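Long-range contacts in LbaCas13a H328A (C2c2) (Lachnospiraceae bacterium NK4A179, PDB 5WLH), which binds a precursor CRISPR RNA as guide and, as a Cas13a nuclease, probably processes it and cleaves target RNA with a preference for adenine: residues C1016-V1021 / V1060-I1065; V1066-L1071 / K1094-M1099; E1089-K1094 / G1348-D1353. All blocks are in the same frame, centred on the assembly; numbering follows the deposited sequence.

Interaction 1: C1016-V1021 / V1060-I1065; sequences CNSDAV and VSRSDI
A polar surface contact, centred on Arg1062, the Ser1018 hydroxyl and the carbonyl of Asp1019, joins the first turn of helix 1062-1075 to the chain leaving helix 1008-1017. The arginine does most of the work. Its CG lies anti to the backbone N (chi1 179°) and the chain stays extended as far as CD, before a bend at chi3 places NE. The guanidinium then meets the other segment with its edge. NH2 donates to Ser1018 OG at 2.7 Å, an almost straight bond (171°) with the oxygen only 6° out of the guanidinium plane. NH1 makes a weaker, bent bond of 2.9 Å to Asp1019 O. Two outside partners extend the network: Ser1018 OG is also hydrogen-bonded to Phe1015 O, and Arg1062 NE forms a salt bridge with Glu1002. An alanine in place of Arg1062 would probably leave Ser1018 OG and Asp1019 O without these donors and the Glu1002 carboxylate without its charged mate. Beside the polar bridge, Ala1020 CB rests loosely against Ile1065 CG2 at 4.5 Å. Ser1061 occupies the N-cap position, and its N donates to Asp1064 OD2 at 3.1 Å, the carboxylate-to-amide half of a capping box. The contact thus pairs a capped helix start with a short antiparallel hairpin strand, 1019-1021, that turns a corner at Ala1020, where Ala1020 and Val1021 form a classic beta bulge.

Interaction 2: V1066-L1071 / K1094-M1099; sequences VEYYKL and KKFQEM. With nucleotides of chain B.
The rings of Tyr1068 and Phe1096 lie nearly parallel, with planes at 25°, but are slid so far apart that they barely overlap; their centroids are 5.3 Å apart. The touch is made by Tyr1068 CE1 against Phe1096 CE1, at 3.4 Å. In the plane of the Phe1096 ring, Tyr1068 O sits at the edge near CD1, while another part of the rim faces the RNA: CE2 reaches C5 of A38 of chain B at 3.3 Å. Tyr1068 in turn sets its CD2 over the centre of one face of the neighbouring Tyr1069 ring. Phe1096 CG lies anti to its backbone N (chi1 171°), a setting from which the ring reaches between Tyr1068 and the nucleotide. Beside the rings, Leu1071 and Met1099 meet at about a right angle, Leu1071 CD1 touching Met1099 CG at 3.7 Å, and Leu1071 CB packs on Phe1096 CB at 4.0 Å. The two helix segments run roughly antiparallel, crossing at -143° with axes 9.0 Å apart. Polar groups work outside this seam: Lys1094 NZ and Glu1098 OE2 form a salt bridge of 2.9 Å along one helix. Between these segments the helices pack through apolar side chains, while helix 1087-1103 offers the RNA an aromatic edge against a base and, through a weak bond from Gln1097 NE2, an amide to the 2'-hydroxyl of A38 of chain B, a group DNA lacks.

Interaction 3: E1089-K1094 / G1348-D1353; sequences EQKNIK and GTVYVD
Gln1090 and Val1350 meet through aliphatic carbons, with Gln1090 CG 3.9 Å from Val1350 CG1. The glutamine CG is anti to the backbone N and its chain folds at chi2, while OE1 accepts a hydrogen bond from Lys685 NZ. Val1350 holds CG1 between its backbone N and carbonyl carbon (chi1 53°), which brings that methyl against the glutamine; its other branch, CG2, lies 4.1 Å from Lys1091 NZ. Lys1091 is extended to CD and then bent at chi3 and chi4, and its ammonium forms a salt bridge with Glu1087. Val1352 and Lys1094 slide past each other in opposite directions, Val1352 CG1, anti to its backbone N, touching Lys1094 CG at 3.9 Å. The lysine bends at chi2 and again at chi4 (67°), which places NZ; its CE lies 3.6 Å from Asp1353 O, and NZ is hydrogen-bonded to Ala1354 O. The methylenes of long polar residues thus cover two valines. Strand 1349-1353 is an outermost strand of a four-stranded antiparallel sheet, hydrogen-bonded to strand 1336-1344, whose Tyr1343 also touches Gln1090 and Lys1094. Helix 1087-1103 runs beside it at 26°, with segment axes 9.6 Å apart, and its Asn1092 and Ile1093 side chains touch helix 1062-1075.

Overall arrangement
The three contacts follow one another in a row, all on the same side of the protein's centre. Interactions 1 and 2 lie about 12 Å apart between centres and share helix 1062-1075; interactions 2 and 3 lie about 14 Å apart and share helix 1087-1103 and Lys1094. Interactions 1 and 3, about 26 Å apart, do not touch. Along the sequence interaction 1 closes before the others open, whereas the segments of interactions 2 and 3 alternate. The two successive helices thereby connect the hairpin strand 1019-1021 to the distant four-stranded sheet near the C-terminus, and the second helix meets the bound RNA in between.

Interaction 1: C1016-V1021 / V1060-I1065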
loop_
_atom_site.group_PDB
_atom_site.type_symbol
_atom_site.label_atom_id
_atom_site.label_comp_id
_atom_site.label_asym_id
_atom_site.label_seq_id
_atom_site.Cartn_x
_atom_site.Cartn_y
_atom_site.Cartn_z
ATOM N N CYS A 1016 11.612 -33.352 29.150
ATOM C CA CYS A 1016 12.274 -33.803 27.932
ATOM C C CYS A 1016 12.782 -35.231 28.059
ATOM O O CYS A 1016 12.935 -35.925 27.048
ATOM C CB CYS A 1016 13.432 -32.869 27.577
ATOM S SG CYS A 1016 12.941 -31.145 27.345
ATOM N N ASN A 1017 13.072 -35.678 29.274
ATOM C CA ASN A 1017 13.515 -37.046 29.504
ATOM C C ASN A 1017 12.356 -38.008 29.728
ATOM O O ASN A 1017 12.586 -39.212 29.877
ATOM C CB ASN A 1017 14.474 -37.096 30.694
ATOM C CG ASN A 1017 15.865 -36.626 30.327
ATOM O OD1 ASN A 1017 16.592 -37.310 29.604
ATOM N ND2 ASN A 1017 16.239 -35.447 30.813
ATOM N N SER A 1018 11.126 -37.507 29.746
ATOM C CA SER A 1018 9.951 -38.353 29.862
ATOM C C SER A 1018 9.586 -38.959 28.510
ATOM O O SER A 1018 9.914 -38.417 27.450
ATOM C CB SER A 1018 8.778 -37.546 30.405
ATOM O OG SER A 1018 8.182 -36.797 29.362
ATOM N N ASP A 1019 8.906 -40.101 28.554
ATOM C CA ASP A 1019 8.464 -40.741 27.326
ATOM C C ASP A 1019 7.303 -39.964 26.721
ATOM O O ASP A 1019 6.389 -39.532 27.429
ATOM C CB ASP A 1019 8.046 -42.188 27.591
ATOM C CG ASP A 1019 9.200 -43.162 27.464
ATOM O OD1 ASP A 1019 10.363 -42.733 27.614
ATOM O OD2 ASP A 1019 8.947 -44.357 27.206
ATOM N N ALA A 1020 7.351 -39.777 25.401
ATOM C CA ALA A 1020 6.284 -39.103 24.666
ATOM C C ALA A 1020 5.328 -40.105 24.025
ATOM O O ALA A 1020 4.124 -40.077 24.294
ATOM C CB ALA A 1020 6.880 -38.167 23.605
ATOM N N VAL A 1021 5.852 -40.992 23.180
ATOM C CA VAL A 1021 5.074 -42.054 22.548
ATOM C C VAL A 1021 5.965 -43.279 22.385
ATOM O O VAL A 1021 7.037 -43.195 21.774
ATOM C CB VAL A 1021 4.501 -41.605 21.188
ATOM C CG1 VAL A 1021 4.281 -42.802 20.265
ATOM C CG2 VAL A 1021 3.197 -40.874 21.389
ATOM N N VAL A 1060 2.317 -24.841 23.963
ATOM C CA VAL A 1060 2.549 -26.185 23.462
ATOM C C VAL A 1060 2.338 -27.177 24.598
ATOM O O VAL A 1060 2.752 -26.942 25.742
ATOM C CB VAL A 1060 3.961 -26.300 22.866
ATOM C CG1 VAL A 1060 4.194 -27.702 22.286
ATOM C CG2 VAL A 1060 4.172 -25.223 21.795
ATOM N N SER A 1061 1.678 -28.283 24.286
ATOM C CA SER A 1061 1.278 -29.279 25.265
ATOM C C SER A 1061 1.958 -30.607 24.973
ATOM O O SER A 1061 2.517 -30.830 23.895
ATOM C CB SER A 1061 -0.238 -29.477 25.246
ATOM O OG SER A 1061 -0.623 -30.044 24.009
ATOM N N ARG A 1062 1.880 -31.508 25.955
ATOM C CA ARG A 1062 2.324 -32.880 25.731
ATOM C C ARG A 1062 1.610 -33.494 24.529
ATOM O O ARG A 1062 2.246 -34.093 23.653
ATOM C CB ARG A 1062 2.087 -33.718 26.991
ATOM C CG ARG A 1062 2.488 -35.180 26.841
ATOM C CD ARG A 1062 2.395 -35.923 28.170
ATOM N NE ARG A 1062 3.522 -35.635 29.055
ATOM C CZ ARG A 1062 4.729 -36.185 28.938
ATOM N NH1 ARG A 1062 4.983 -37.047 27.958
ATOM N NH2 ARG A 1062 5.688 -35.866 29.796
ATOM N N SER A 1063 0.286 -33.327 24.456
ATOM C CA SER A 1063 -0.468 -33.955 23.375
ATOM C C SER A 1063 -0.068 -33.400 22.014
ATOM O O SER A 1063 -0.138 -34.120 21.009
ATOM C CB SER A 1063 -1.974 -33.791 23.602
ATOM O OG SER A 1063 -2.370 -32.436 23.546
ATOM N N ASP A 1064 0.354 -32.132 21.961
ATOM C CA ASP A 1064 0.949 -31.597 20.738
ATOM C C ASP A 1064 2.202 -32.374 20.361
ATOM O O ASP A 1064 2.389 -32.758 19.202
ATOM C CB ASP A 1064 1.296 -30.116 20.919
ATOM C CG ASP A 1064 0.074 -29.223 20.983
ATOM O OD1 ASP A 1064 -0.962 -29.573 20.376
ATOM O OD2 ASP A 1064 0.162 -28.162 21.642
ATOM N N ILE A 1065 3.091 -32.580 21.335
ATOM C CA ILE A 1065 4.343 -33.280 21.084
ATOM C C ILE A 1065 4.067 -34.734 20.735
ATOM O O ILE A 1065 4.731 -35.320 19.873
ATOM C CB ILE A 1065 5.267 -33.143 22.305
ATOM C CG1 ILE A 1065 5.599 -31.663 22.554
ATOM C CG2 ILE A 1065 6.527 -33.947 22.120
ATOM C CD1 ILE A 1065 6.019 -31.371 23.958
#

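Interaction 2: V1066-L1071 / K1094-M1099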
loop_
_atom_site.group_PDB
_atom_site.type_symbol
_atom_site.label_atom_id
_atom_site.label_comp_id
_atom_site.label_asym_id
_atom_site.label_seq_id
_atom_site.Cartn_x
_atom_site.Cartn_y
_atom_site.Cartn_z
ATOM N N VAL A 1066 3.062 -35.322 21.378
ATOM C CA VAL A 1066 2.623 -36.665 21.020
ATOM C C VAL A 1066 2.176 -36.706 19.563
ATOM O O VAL A 1066 2.617 -37.560 18.782
ATOM C CB VAL A 1066 1.502 -37.116 21.972
ATOM C CG1 VAL A 1066 0.793 -38.357 21.435
ATOM C CG2 VAL A 1066 2.067 -37.336 23.375
ATOM N N GLU A 1067 1.300 -35.776 19.175
ATOM C CA GLU A 1067 0.805 -35.744 17.800
ATOM C C GLU A 1067 1.933 -35.470 16.811
ATOM O O GLU A 1067 1.964 -36.046 15.717
ATOM C CB GLU A 1067 -0.306 -34.698 17.678
ATOM C CG GLU A 1067 -0.959 -34.594 16.302
ATOM C CD GLU A 1067 -1.858 -35.777 15.960
ATOM O OE1 GLU A 1067 -1.984 -36.707 16.788
ATOM O OE2 GLU A 1067 -2.445 -35.767 14.854
ATOM N N TYR A 1068 2.878 -34.601 17.187
ATOM C CA TYR A 1068 4.047 -34.348 16.349
ATOM C C TYR A 1068 4.805 -35.643 16.057
ATOM O O TYR A 1068 5.134 -35.941 14.903
ATOM C CB TYR A 1068 4.956 -33.326 17.038
ATOM C CG TYR A 1068 6.345 -33.214 16.451
ATOM C CD1 TYR A 1068 6.569 -32.500 15.287
ATOM C CD2 TYR A 1068 7.433 -33.811 17.074
ATOM C CE1 TYR A 1068 7.839 -32.397 14.742
ATOM C CE2 TYR A 1068 8.701 -33.710 16.542
ATOM C CZ TYR A 1068 8.899 -33.001 15.371
ATOM O OH TYR A 1068 10.162 -32.898 14.829
ATOM N N TYR A 1069 5.081 -36.430 17.098
ATOM C CA TYR A 1069 5.815 -37.677 16.906
ATOM C C TYR A 1069 4.994 -38.695 16.124
ATOM O O TYR A 1069 5.537 -39.406 15.271
ATOM C CB TYR A 1069 6.241 -38.242 18.257
ATOM C CG TYR A 1069 7.432 -37.519 18.824
ATOM C CD1 TYR A 1069 8.600 -37.386 18.083
ATOM C CD2 TYR A 1069 7.392 -36.958 20.088
ATOM C CE1 TYR A 1069 9.694 -36.724 18.595
ATOM C CE2 TYR A 1069 8.487 -36.293 20.604
ATOM C CZ TYR A 1069 9.626 -36.177 19.853
ATOM O OH TYR A 1069 10.713 -35.512 20.372
ATOM N N LYS A 1070 3.685 -38.766 16.384
ATOM C CA LYS A 1070 2.839 -39.720 15.670
ATOM C C LYS A 1070 2.805 -39.419 14.177
ATOM O O LYS A 1070 2.888 -40.334 13.351
ATOM C CB LYS A 1070 1.421 -39.712 16.244
ATOM C CG LYS A 1070 1.271 -40.396 17.604
ATOM C CD LYS A 1070 -0.203 -40.520 17.982
ATOM C CE LYS A 1070 -0.393 -41.130 19.368
ATOM N NZ LYS A 1070 -0.219 -42.614 19.388
ATOM N N LEU A 1071 2.684 -38.139 13.812
ATOM C CA LEU A 1071 2.689 -37.779 12.401
ATOM C C LEU A 1071 4.085 -37.886 11.804
ATOM O O LEU A 1071 4.224 -38.165 10.605
ATOM C CB LEU A 1071 2.139 -36.363 12.216
ATOM C CG LEU A 1071 0.625 -36.245 12.352
ATOM C CD1 LEU A 1071 0.235 -34.823 12.734
ATOM C CD2 LEU A 1071 -0.050 -36.657 11.062
ATOM N N LYS A 1094 0.962 -32.281 5.390
ATOM C CA LYS A 1094 0.540 -30.951 5.821
ATOM C C LYS A 1094 0.302 -30.912 7.323
ATOM O O LYS A 1094 0.717 -29.963 7.999
ATOM C CB LYS A 1094 -0.721 -30.526 5.068
ATOM C CG LYS A 1094 -1.178 -29.094 5.364
ATOM C CD LYS A 1094 -0.217 -28.085 4.745
ATOM C CE LYS A 1094 -0.809 -26.676 4.737
ATOM N NZ LYS A 1094 -0.967 -26.121 6.109
ATOM N N LYS A 1095 -0.357 -31.941 7.865
ATOM C CA LYS A 1095 -0.588 -31.996 9.304
ATOM C C LYS A 1095 0.725 -32.068 10.070
ATOM O O LYS A 1095 0.876 -31.421 11.113
ATOM C CB LYS A 1095 -1.476 -33.194 9.654
ATOM C CG LYS A 1095 -2.944 -33.009 9.317
ATOM C CD LYS A 1095 -3.760 -34.227 9.751
ATOM C CE LYS A 1095 -5.238 -34.056 9.426
ATOM N NZ LYS A 1095 -6.101 -34.945 10.266
ATOM N N PHE A 1096 1.692 -32.847 9.574
ATOM C CA PHE A 1096 2.979 -32.894 10.259
ATOM C C PHE A 1096 3.655 -31.533 10.235
ATOM O O PHE A 1096 4.184 -31.070 11.250
ATOM C CB PHE A 1096 3.923 -33.911 9.635
ATOM C CG PHE A 1096 5.310 -33.817 10.203
ATOM C CD1 PHE A 1096 5.561 -34.258 11.487
ATOM C CD2 PHE A 1096 6.338 -33.220 9.492
ATOM C CE1 PHE A 1096 6.822 -34.163 12.036
ATOM C CE2 PHE A 1096 7.603 -33.107 10.044
ATOM C CZ PHE A 1096 7.846 -33.587 11.314
ATOM N N GLN A 1097 3.689 -30.905 9.061
ATOM C CA GLN A 1097 4.287 -29.580 8.949
ATOM C C GLN A 1097 3.644 -28.618 9.939
ATOM O O GLN A 1097 4.341 -27.852 10.619
ATOM C CB GLN A 1097 4.138 -29.071 7.516
ATOM C CG GLN A 1097 4.921 -29.897 6.504
ATOM C CD GLN A 1097 4.826 -29.357 5.093
ATOM O OE1 GLN A 1097 3.738 -29.044 4.599
ATOM N NE2 GLN A 1097 5.970 -29.227 4.439
ATOM N N GLU A 1098 2.318 -28.676 10.068
ATOM C CA GLU A 1098 1.639 -27.801 11.023
ATOM C C GLU A 1098 2.068 -28.098 12.455
ATOM O O GLU A 1098 2.257 -27.175 13.255
ATOM C CB GLU A 1098 0.122 -27.925 10.880
ATOM C CG GLU A 1098 -0.423 -27.338 9.589
ATOM C CD GLU A 1098 -1.854 -27.779 9.283
ATOM O OE1 GLU A 1098 -2.340 -28.737 9.922
ATOM O OE2 GLU A 1098 -2.491 -27.171 8.398
ATOM N N MET A 1099 2.226 -29.380 12.806
ATOM C CA MET A 1099 2.622 -29.711 14.171
ATOM C C MET A 1099 4.080 -29.361 14.428
ATOM O O MET A 1099 4.438 -28.949 15.541
ATOM C CB MET A 1099 2.384 -31.195 14.460
ATOM C CG MET A 1099 0.925 -31.607 14.489
ATOM S SD MET A 1099 -0.119 -30.554 15.522
ATOM C CE MET A 1099 0.777 -30.491 17.070
ATOM P P A B 38 13.087 -27.818 8.639
ATOM O OP1 A B 38 12.715 -27.422 10.024
ATOM O OP2 A B 38 13.246 -29.275 8.352
ATOM O "O5'" A B 38 12.018 -27.311 7.582
ATOM C "C5'" A B 38 12.272 -27.422 6.186
ATOM C "C4'" A B 38 11.046 -27.873 5.433
ATOM O "O4'" A B 38 10.942 -29.321 5.490
ATOM C "C3'" A B 38 9.717 -27.333 5.962
ATOM O "O3'" A B 38 8.826 -27.150 4.872
ATOM C "C2'" A B 38 9.195 -28.483 6.807
ATOM O "O2'" A B 38 7.793 -28.492 6.966
ATOM C "C1'" A B 38 9.671 -29.681 5.995
ATOM N N9 A B 38 9.794 -30.921 6.759
ATOM C C8 A B 38 10.546 -31.180 7.875
ATOM N N7 A B 38 10.420 -32.408 8.316
ATOM C C5 A B 38 9.531 -32.993 7.423
ATOM C C6 A B 38 8.983 -34.284 7.333
ATOM N N6 A B 38 9.272 -35.259 8.194
ATOM N N1 A B 38 8.119 -34.538 6.328
ATOM C C2 A B 38 7.829 -33.556 5.465
ATOM N N3 A B 38 8.277 -32.303 5.448
ATOM C C4 A B 38 9.134 -32.088 6.461
#

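Interaction 3: E1089-K1094 / G1348-D1353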
loop_
_atom_site.group_PDB
_atom_site.type_symbol
_atom_site.label_atom_id
_atom_site.label_comp_id
_atom_site.label_asym_id
_atom_site.label_seq_id
_atom_site.Cartn_x
_atom_site.Cartn_y
_atom_site.Cartn_z
ATOM N N GLU A 1089 -1.624 -39.082 1.945
ATOM C CA GLU A 1089 -0.204 -38.818 2.143
ATOM C C GLU A 1089 0.053 -37.317 2.187
ATOM O O GLU A 1089 0.759 -36.821 3.075
ATOM C CB GLU A 1089 0.616 -39.480 1.031
ATOM C CG GLU A 1089 0.762 -40.994 1.182
ATOM C CD GLU A 1089 1.627 -41.619 0.100
ATOM O OE1 GLU A 1089 1.978 -42.811 0.238
ATOM O OE2 GLU A 1089 1.953 -40.922 -0.885
ATOM N N GLN A 1090 -0.543 -36.577 1.250
ATOM C CA GLN A 1090 -0.386 -35.128 1.222
ATOM C C GLN A 1090 -0.974 -34.483 2.474
ATOM O O GLN A 1090 -0.316 -33.668 3.135
ATOM C CB GLN A 1090 -1.040 -34.564 -0.039
ATOM C CG GLN A 1090 -0.922 -33.058 -0.185
ATOM C CD GLN A 1090 0.519 -32.577 -0.267
ATOM O OE1 GLN A 1090 1.055 -32.400 -1.359
ATOM N NE2 GLN A 1090 1.146 -32.347 0.885
ATOM N N LYS A 1091 -2.216 -34.842 2.819
ATOM C CA LYS A 1091 -2.864 -34.265 3.994
ATOM C C LYS A 1091 -2.104 -34.578 5.275
ATOM O O LYS A 1091 -2.079 -33.756 6.199
ATOM C CB LYS A 1091 -4.306 -34.770 4.106
ATOM C CG LYS A 1091 -5.205 -34.416 2.932
ATOM C CD LYS A 1091 -6.608 -34.975 3.134
ATOM C CE LYS A 1091 -7.119 -35.680 1.881
ATOM N NZ LYS A 1091 -8.389 -35.089 1.361
ATOM N N ASN A 1092 -1.484 -35.755 5.362
ATOM C CA ASN A 1092 -0.717 -36.073 6.563
ATOM C C ASN A 1092 0.588 -35.290 6.608
ATOM O O ASN A 1092 1.050 -34.901 7.687
ATOM C CB ASN A 1092 -0.444 -37.575 6.631
ATOM C CG ASN A 1092 -1.486 -38.314 7.440
ATOM O OD1 ASN A 1092 -2.164 -37.722 8.282
ATOM N ND2 ASN A 1092 -1.622 -39.613 7.192
ATOM N N ILE A 1093 1.208 -35.075 5.450
ATOM C CA ILE A 1093 2.403 -34.247 5.399
ATOM C C ILE A 1093 2.078 -32.838 5.877
ATOM O O ILE A 1093 2.805 -32.260 6.692
ATOM C CB ILE A 1093 2.997 -34.247 3.979
ATOM C CG1 ILE A 1093 3.691 -35.582 3.708
ATOM C CG2 ILE A 1093 3.976 -33.098 3.792
ATOM C CD1 ILE A 1093 4.996 -35.744 4.467
ATOM N N LYS A 1094 0.962 -32.281 5.390
ATOM C CA LYS A 1094 0.540 -30.951 5.821
ATOM C C LYS A 1094 0.302 -30.912 7.323
ATOM O O LYS A 1094 0.717 -29.963 7.999
ATOM C CB LYS A 1094 -0.721 -30.526 5.068
ATOM C CG LYS A 1094 -1.178 -29.094 5.364
ATOM C CD LYS A 1094 -0.217 -28.085 4.745
ATOM C CE LYS A 1094 -0.809 -26.676 4.737
ATOM N NZ LYS A 1094 -0.967 -26.121 6.109
ATOM N N GLY A 1348 -3.669 -36.450 -9.756
ATOM C CA GLY A 1348 -4.120 -35.141 -10.169
ATOM C C GLY A 1348 -3.912 -34.107 -9.084
ATOM O O GLY A 1348 -2.773 -33.750 -8.768
ATOM N N THR A 1349 -5.003 -33.636 -8.486
ATOM C CA THR A 1349 -4.948 -32.493 -7.586
ATOM C C THR A 1349 -5.793 -32.737 -6.342
ATOM O O THR A 1349 -6.893 -33.290 -6.426
ATOM C CB THR A 1349 -5.420 -31.225 -8.313
ATOM O OG1 THR A 1349 -4.422 -30.825 -9.260
ATOM C CG2 THR A 1349 -5.673 -30.088 -7.335
ATOM N N VAL A 1350 -5.262 -32.335 -5.185
ATOM C CA VAL A 1350 -6.016 -32.278 -3.939
ATOM C C VAL A 1350 -5.967 -30.844 -3.420
ATOM O O VAL A 1350 -4.957 -30.149 -3.581
ATOM C CB VAL A 1350 -5.470 -33.266 -2.884
ATOM C CG1 VAL A 1350 -3.984 -33.064 -2.669
ATOM C CG2 VAL A 1350 -6.231 -33.130 -1.562
ATOM N N TYR A 1351 -7.068 -30.397 -2.818
ATOM C CA TYR A 1351 -7.151 -29.087 -2.190
ATOM C C TYR A 1351 -7.101 -29.267 -0.683
ATOM O O TYR A 1351 -7.845 -30.081 -0.127
ATOM C CB TYR A 1351 -8.425 -28.358 -2.613
ATOM C CG TYR A 1351 -8.446 -28.072 -4.094
ATOM C CD1 TYR A 1351 -7.735 -27.003 -4.621
ATOM C CD2 TYR A 1351 -9.154 -28.886 -4.972
ATOM C CE1 TYR A 1351 -7.739 -26.739 -5.973
ATOM C CE2 TYR A 1351 -9.163 -28.630 -6.332
ATOM C CZ TYR A 1351 -8.455 -27.554 -6.825
ATOM O OH TYR A 1351 -8.459 -27.285 -8.175
ATOM N N VAL A 1352 -6.209 -28.522 -0.033
ATOM C CA VAL A 1352 -5.946 -28.644 1.395
ATOM C C VAL A 1352 -5.979 -27.250 2.009
ATOM O O VAL A 1352 -5.445 -26.301 1.425
ATOM C CB VAL A 1352 -4.584 -29.321 1.675
ATOM C CG1 VAL A 1352 -4.381 -29.497 3.169
ATOM C CG2 VAL A 1352 -4.486 -30.683 0.972
ATOM N N ASP A 1353 -6.608 -27.126 3.180
ATOM C CA ASP A 1353 -6.569 -25.873 3.926
ATOM C C ASP A 1353 -5.137 -25.442 4.187
ATOM O O ASP A 1353 -4.366 -26.178 4.817
ATOM C CB ASP A 1353 -7.290 -26.021 5.262
ATOM C CG ASP A 1353 -8.782 -26.111 5.111
ATOM O OD1 ASP A 1353 -9.284 -25.832 4.003
ATOM O OD2 ASP A 1353 -9.442 -26.451 6.116
#